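PDB 5DL5: membrane protein from Acinetobacter baumannii AB307-0294, which forms a beta-barrel of the OprD porin family in the outer membrane and probably lets small molecules, including antibiotics, into the cell. Local coordinates for residues D392-R403 / D415-P426. Sequence-based numbering, arbitrary orientation.
Sequences DASLRIRNSYYR and DTNEWRIFLDIP. With C8E ((hydroxyethyloxy)tri(ethyloxy)octane), chain B.
Arg398 and Arg420 lay their guanidinium groups flat on one another in the channel of this outer-membrane barrel, centres 3.6 Å apart and planes only 10° from parallel. They belong to an antiparallel hairpin, strands 394-403 and 416-426, laced by paired backbone hydrogen bonds from Ser394-Asp424 to Tyr402-Thr416. The closeness of the two positive groups is probably eased by Glu418, whose OE1 takes a salt-bridge bond from Arg420 NH2 at 3.0 Å on its syn side. The same NH2 gives a nearly straight bond to detergent atom C8E O21, 2.7 Å long. On this packed inner face Arg396, its chain bent at chi3 (-48°), sets its guanidinium with Phe422 CB over one face, its plane 12° from that of the ring and NH2 3.3 Å from CD2. Its NH1 meets Asp424 OD2 at 3.1 Å, from above the carboxylate plane, in a salt bridge. A water given a place by Ser394 OG and Phe422 O lies beside this group.

The outer face is looser; around Leu395, Ile397 and Ile421 it is apolar, consistent with a barrel wall facing lipid. Leu395 CD1 reaches Ile421 CG2 at 4.0 Å, and Ile397 CG2 touches the edge of Trp419. Asn399 covers a face of that indole, its CB 3.8 Å from the six-membered ring centroid in a CH-pi contact. Near the connecting loop, Arg403 NH1 bonds Asn417 OD1 and Tyr402 O.

Strand 371-384 continues the wall beside 394-403, its Glu376 and Glu374 hydrogen-bonded to Ser400 and Tyr402. Arg41 and Arg35 of strand 29-43 form salt bridges with Glu418 and Asp424, and the pairing of this first strand with the last, 416-428, closes the barrel.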
# COMPACT_ATOMS: atom_id res chain seq x y z
N ASP A 392 -10.52 7.95 -18.53
CA ASP A 392 -9.86 7.49 -17.34
C ASP A 392 -10.75 6.89 -16.28
O ASP A 392 -10.23 6.43 -15.32
CB ASP A 392 -8.93 8.48 -16.60
CG ASP A 392 -7.93 9.18 -17.52
OD1 ASP A 392 -7.59 8.66 -18.62
OD2 ASP A 392 -7.50 10.30 -17.10
N ALA A 393 -12.05 6.86 -16.44
CA ALA A 393 -12.82 5.99 -15.57
C ALA A 393 -12.40 4.53 -15.78
O ALA A 393 -11.98 4.12 -16.89
CB ALA A 393 -14.33 6.17 -15.85
N SER A 394 -12.44 3.74 -14.71
CA SER A 394 -12.11 2.35 -14.78
C SER A 394 -12.92 1.44 -13.92
O SER A 394 -13.37 1.84 -12.79
CB SER A 394 -10.66 2.11 -14.38
OG SER A 394 -10.37 2.58 -13.09
N LEU A 395 -12.94 0.16 -14.35
CA LEU A 395 -13.60 -0.91 -13.63
C LEU A 395 -12.60 -2.06 -13.43
O LEU A 395 -11.92 -2.43 -14.38
CB LEU A 395 -14.87 -1.21 -14.34
CG LEU A 395 -15.58 -2.46 -13.81
CD1 LEU A 395 -16.11 -2.13 -12.41
CD2 LEU A 395 -16.68 -2.84 -14.72
N ARG A 396 -12.41 -2.55 -12.19
CA ARG A 396 -11.42 -3.59 -11.82
C ARG A 396 -12.28 -4.63 -11.19
O ARG A 396 -13.06 -4.30 -10.26
CB ARG A 396 -10.53 -3.19 -10.66
CG ARG A 396 -9.44 -2.33 -11.10
CD ARG A 396 -8.33 -2.13 -10.09
NE ARG A 396 -8.70 -1.78 -8.72
CZ ARG A 396 -9.13 -0.61 -8.23
NH1 ARG A 396 -9.46 0.42 -8.99
NH2 ARG A 396 -9.31 -0.48 -6.92
N ILE A 397 -12.19 -5.87 -11.67
CA ILE A 397 -12.88 -7.00 -11.12
C ILE A 397 -11.76 -8.00 -10.82
O ILE A 397 -11.00 -8.34 -11.69
CB ILE A 397 -13.86 -7.70 -12.06
CG1 ILE A 397 -15.06 -6.87 -12.36
CG2 ILE A 397 -14.37 -8.98 -11.40
CD1 ILE A 397 -14.72 -5.62 -13.13
N ARG A 398 -11.67 -8.47 -9.60
CA ARG A 398 -10.61 -9.33 -9.23
C ARG A 398 -11.08 -10.41 -8.29
O ARG A 398 -12.01 -10.23 -7.48
CB ARG A 398 -9.41 -8.56 -8.69
CG ARG A 398 -9.51 -7.95 -7.37
CD ARG A 398 -8.23 -7.25 -6.88
NE ARG A 398 -7.58 -8.00 -5.80
CZ ARG A 398 -6.47 -7.59 -5.17
NH1 ARG A 398 -5.90 -6.44 -5.50
NH2 ARG A 398 -5.87 -8.37 -4.32
N ASN A 399 -10.47 -11.58 -8.44
CA ASN A 399 -10.78 -12.74 -7.61
C ASN A 399 -9.50 -13.50 -7.18
O ASN A 399 -8.52 -13.63 -7.98
CB ASN A 399 -11.66 -13.67 -8.39
CG ASN A 399 -11.89 -15.01 -7.67
OD1 ASN A 399 -11.32 -16.07 -8.02
ND2 ASN A 399 -12.72 -14.98 -6.67
N SER A 400 -9.52 -13.94 -5.91
CA SER A 400 -8.50 -14.78 -5.32
C SER A 400 -9.10 -16.04 -4.78
O SER A 400 -10.07 -16.01 -3.96
CB SER A 400 -7.77 -14.06 -4.22
OG SER A 400 -6.94 -13.16 -4.84
N TYR A 401 -8.54 -17.15 -5.23
CA TYR A 401 -8.88 -18.44 -4.62
C TYR A 401 -7.64 -18.82 -3.74
O TYR A 401 -6.52 -18.96 -4.26
CB TYR A 401 -9.33 -19.48 -5.71
CG TYR A 401 -9.41 -20.97 -5.25
CD1 TYR A 401 -8.28 -21.78 -5.36
CD2 TYR A 401 -10.59 -21.59 -4.82
CE1 TYR A 401 -8.24 -23.10 -4.97
CE2 TYR A 401 -10.58 -22.96 -4.46
CZ TYR A 401 -9.36 -23.70 -4.51
OH TYR A 401 -9.17 -25.06 -4.19
N TYR A 402 -7.84 -18.84 -2.40
CA TYR A 402 -6.76 -18.92 -1.50
C TYR A 402 -6.92 -20.12 -0.58
O TYR A 402 -8.01 -20.34 -0.05
CB TYR A 402 -6.64 -17.64 -0.69
CG TYR A 402 -5.66 -17.71 0.45
CD1 TYR A 402 -4.30 -17.45 0.23
CD2 TYR A 402 -6.07 -18.06 1.73
CE1 TYR A 402 -3.38 -17.49 1.24
CE2 TYR A 402 -5.15 -18.19 2.77
CZ TYR A 402 -3.79 -17.87 2.52
OH TYR A 402 -2.85 -17.94 3.49
N ARG A 403 -5.82 -20.91 -0.43
CA ARG A 403 -5.86 -22.05 0.43
C ARG A 403 -4.59 -22.14 1.28
O ARG A 403 -3.55 -21.82 0.80
CB ARG A 403 -6.01 -23.37 -0.37
CG ARG A 403 -7.36 -23.58 -1.09
CD ARG A 403 -8.58 -23.62 -0.19
NE ARG A 403 -9.87 -23.68 -0.94
CZ ARG A 403 -10.55 -22.63 -1.42
NH1 ARG A 403 -10.12 -21.39 -1.30
NH2 ARG A 403 -11.72 -22.84 -2.04
N ASP A 415 -8.71 -20.36 4.62
CA ASP A 415 -9.15 -20.64 3.27
C ASP A 415 -10.26 -19.65 2.85
O ASP A 415 -11.21 -19.45 3.65
CB ASP A 415 -9.72 -22.03 3.15
CG ASP A 415 -8.68 -23.12 3.31
OD1 ASP A 415 -7.50 -22.87 3.46
OD2 ASP A 415 -9.07 -24.24 3.20
N THR A 416 -10.19 -19.13 1.63
CA THR A 416 -11.02 -18.02 1.16
C THR A 416 -11.13 -17.94 -0.33
O THR A 416 -10.15 -18.17 -1.04
CB THR A 416 -10.34 -16.66 1.57
OG1 THR A 416 -10.28 -16.56 2.99
CG2 THR A 416 -11.06 -15.44 1.01
N ASN A 417 -12.31 -17.55 -0.77
CA ASN A 417 -12.62 -17.11 -2.08
C ASN A 417 -12.98 -15.63 -1.87
O ASN A 417 -14.02 -15.32 -1.28
CB ASN A 417 -13.84 -17.93 -2.61
CG ASN A 417 -13.56 -19.49 -2.58
OD1 ASN A 417 -12.41 -19.95 -2.49
ND2 ASN A 417 -14.62 -20.28 -2.63
N GLU A 418 -12.24 -14.78 -2.50
CA GLU A 418 -12.35 -13.33 -2.34
C GLU A 418 -12.77 -12.76 -3.67
O GLU A 418 -12.22 -13.13 -4.69
CB GLU A 418 -11.05 -12.65 -1.99
CG GLU A 418 -11.20 -11.10 -1.86
CD GLU A 418 -9.94 -10.32 -1.41
OE1 GLU A 418 -9.01 -10.23 -2.15
OE2 GLU A 418 -9.92 -9.73 -0.31
N TRP A 419 -13.72 -11.85 -3.66
CA TRP A 419 -13.94 -10.99 -4.86
C TRP A 419 -13.81 -9.52 -4.47
O TRP A 419 -14.35 -9.15 -3.40
CB TRP A 419 -15.34 -11.13 -5.37
CG TRP A 419 -15.56 -12.39 -6.10
CD1 TRP A 419 -16.02 -13.55 -5.58
CD2 TRP A 419 -15.43 -12.60 -7.52
NE1 TRP A 419 -16.12 -14.47 -6.54
CE2 TRP A 419 -15.77 -13.94 -7.76
CE3 TRP A 419 -15.05 -11.79 -8.60
CZ2 TRP A 419 -15.77 -14.52 -9.04
CZ3 TRP A 419 -14.97 -12.37 -9.89
CH2 TRP A 419 -15.34 -13.73 -10.09
N ARG A 420 -13.26 -8.72 -5.38
CA ARG A 420 -13.21 -7.25 -5.24
C ARG A 420 -13.58 -6.63 -6.53
O ARG A 420 -13.10 -7.01 -7.59
CB ARG A 420 -11.88 -6.63 -4.86
CG ARG A 420 -11.16 -7.27 -3.74
CD ARG A 420 -9.88 -6.48 -3.40
NE ARG A 420 -9.18 -7.27 -2.44
CZ ARG A 420 -7.92 -7.03 -2.00
NH1 ARG A 420 -7.22 -5.92 -2.33
NH2 ARG A 420 -7.38 -7.92 -1.21
N ILE A 421 -14.48 -5.64 -6.43
CA ILE A 421 -14.84 -4.89 -7.59
C ILE A 421 -14.79 -3.38 -7.21
O ILE A 421 -15.44 -3.00 -6.14
CB ILE A 421 -16.25 -5.26 -8.03
CG1 ILE A 421 -16.34 -6.78 -8.26
CG2 ILE A 421 -16.65 -4.47 -9.26
CD1 ILE A 421 -17.72 -7.27 -8.49
N PHE A 422 -14.21 -2.56 -8.12
CA PHE A 422 -14.05 -1.15 -7.90
C PHE A 422 -14.32 -0.43 -9.18
O PHE A 422 -13.69 -0.71 -10.17
CB PHE A 422 -12.61 -0.83 -7.42
CG PHE A 422 -12.37 -1.21 -5.98
CD1 PHE A 422 -12.85 -0.38 -4.91
CD2 PHE A 422 -11.66 -2.36 -5.65
CE1 PHE A 422 -12.64 -0.72 -3.57
CE2 PHE A 422 -11.46 -2.70 -4.28
CZ PHE A 422 -12.02 -1.88 -3.24
N LEU A 423 -15.27 0.47 -9.13
CA LEU A 423 -15.51 1.47 -10.14
C LEU A 423 -14.97 2.84 -9.67
O LEU A 423 -15.44 3.38 -8.66
CB LEU A 423 -17.04 1.61 -10.36
CG LEU A 423 -17.53 2.71 -11.27
CD1 LEU A 423 -16.93 2.43 -12.62
CD2 LEU A 423 -19.07 2.83 -11.37
N ASP A 424 -14.04 3.41 -10.42
CA ASP A 424 -13.32 4.68 -10.12
C ASP A 424 -13.65 5.62 -11.22
O ASP A 424 -13.36 5.34 -12.39
CB ASP A 424 -11.80 4.44 -10.12
CG ASP A 424 -11.30 3.78 -8.84
OD1 ASP A 424 -12.14 3.56 -7.93
OD2 ASP A 424 -10.08 3.40 -8.74
N ILE A 425 -14.29 6.72 -10.88
CA ILE A 425 -14.63 7.78 -11.81
C ILE A 425 -13.91 9.12 -11.39
O ILE A 425 -14.40 9.87 -10.45
CB ILE A 425 -16.10 7.99 -11.87
CG1 ILE A 425 -16.79 6.66 -12.30
CG2 ILE A 425 -16.43 9.07 -12.89
CD1 ILE A 425 -18.27 6.69 -12.23
N PRO A 426 -12.81 9.43 -12.09
CA PRO A 426 -12.06 10.65 -11.79
C PRO A 426 -12.67 11.86 -12.42
O PRO A 426 -13.13 11.80 -13.55
CB PRO A 426 -10.64 10.31 -12.33
CG PRO A 426 -10.92 9.43 -13.53
CD PRO A 426 -12.12 8.60 -13.10
C6 C8E B . -11.38 -4.80 11.97
C7 C8E B . -12.02 -5.34 10.66
C8 C8E B . -12.07 -6.88 10.50
O9 C8E B . -11.90 -7.37 9.12
C10 C8E B . -10.77 -8.23 9.11
C11 C8E B . -9.48 -7.41 8.93
O12 C8E B . -8.42 -8.21 8.44
C13 C8E B . -8.59 -8.79 7.13
C14 C8E B . -7.96 -7.92 6.08
O15 C8E B . -7.08 -8.60 5.19
C16 C8E B . -5.99 -9.36 5.74
C17 C8E B . -4.88 -9.22 4.70
O18 C8E B . -5.55 -9.04 3.42
C19 C8E B . -4.90 -8.13 2.51
C20 C8E B . -5.63 -8.16 1.19
O21 C8E B . -4.98 -7.54 0.04
O HOH W 1 -11.34 0.66 -10.79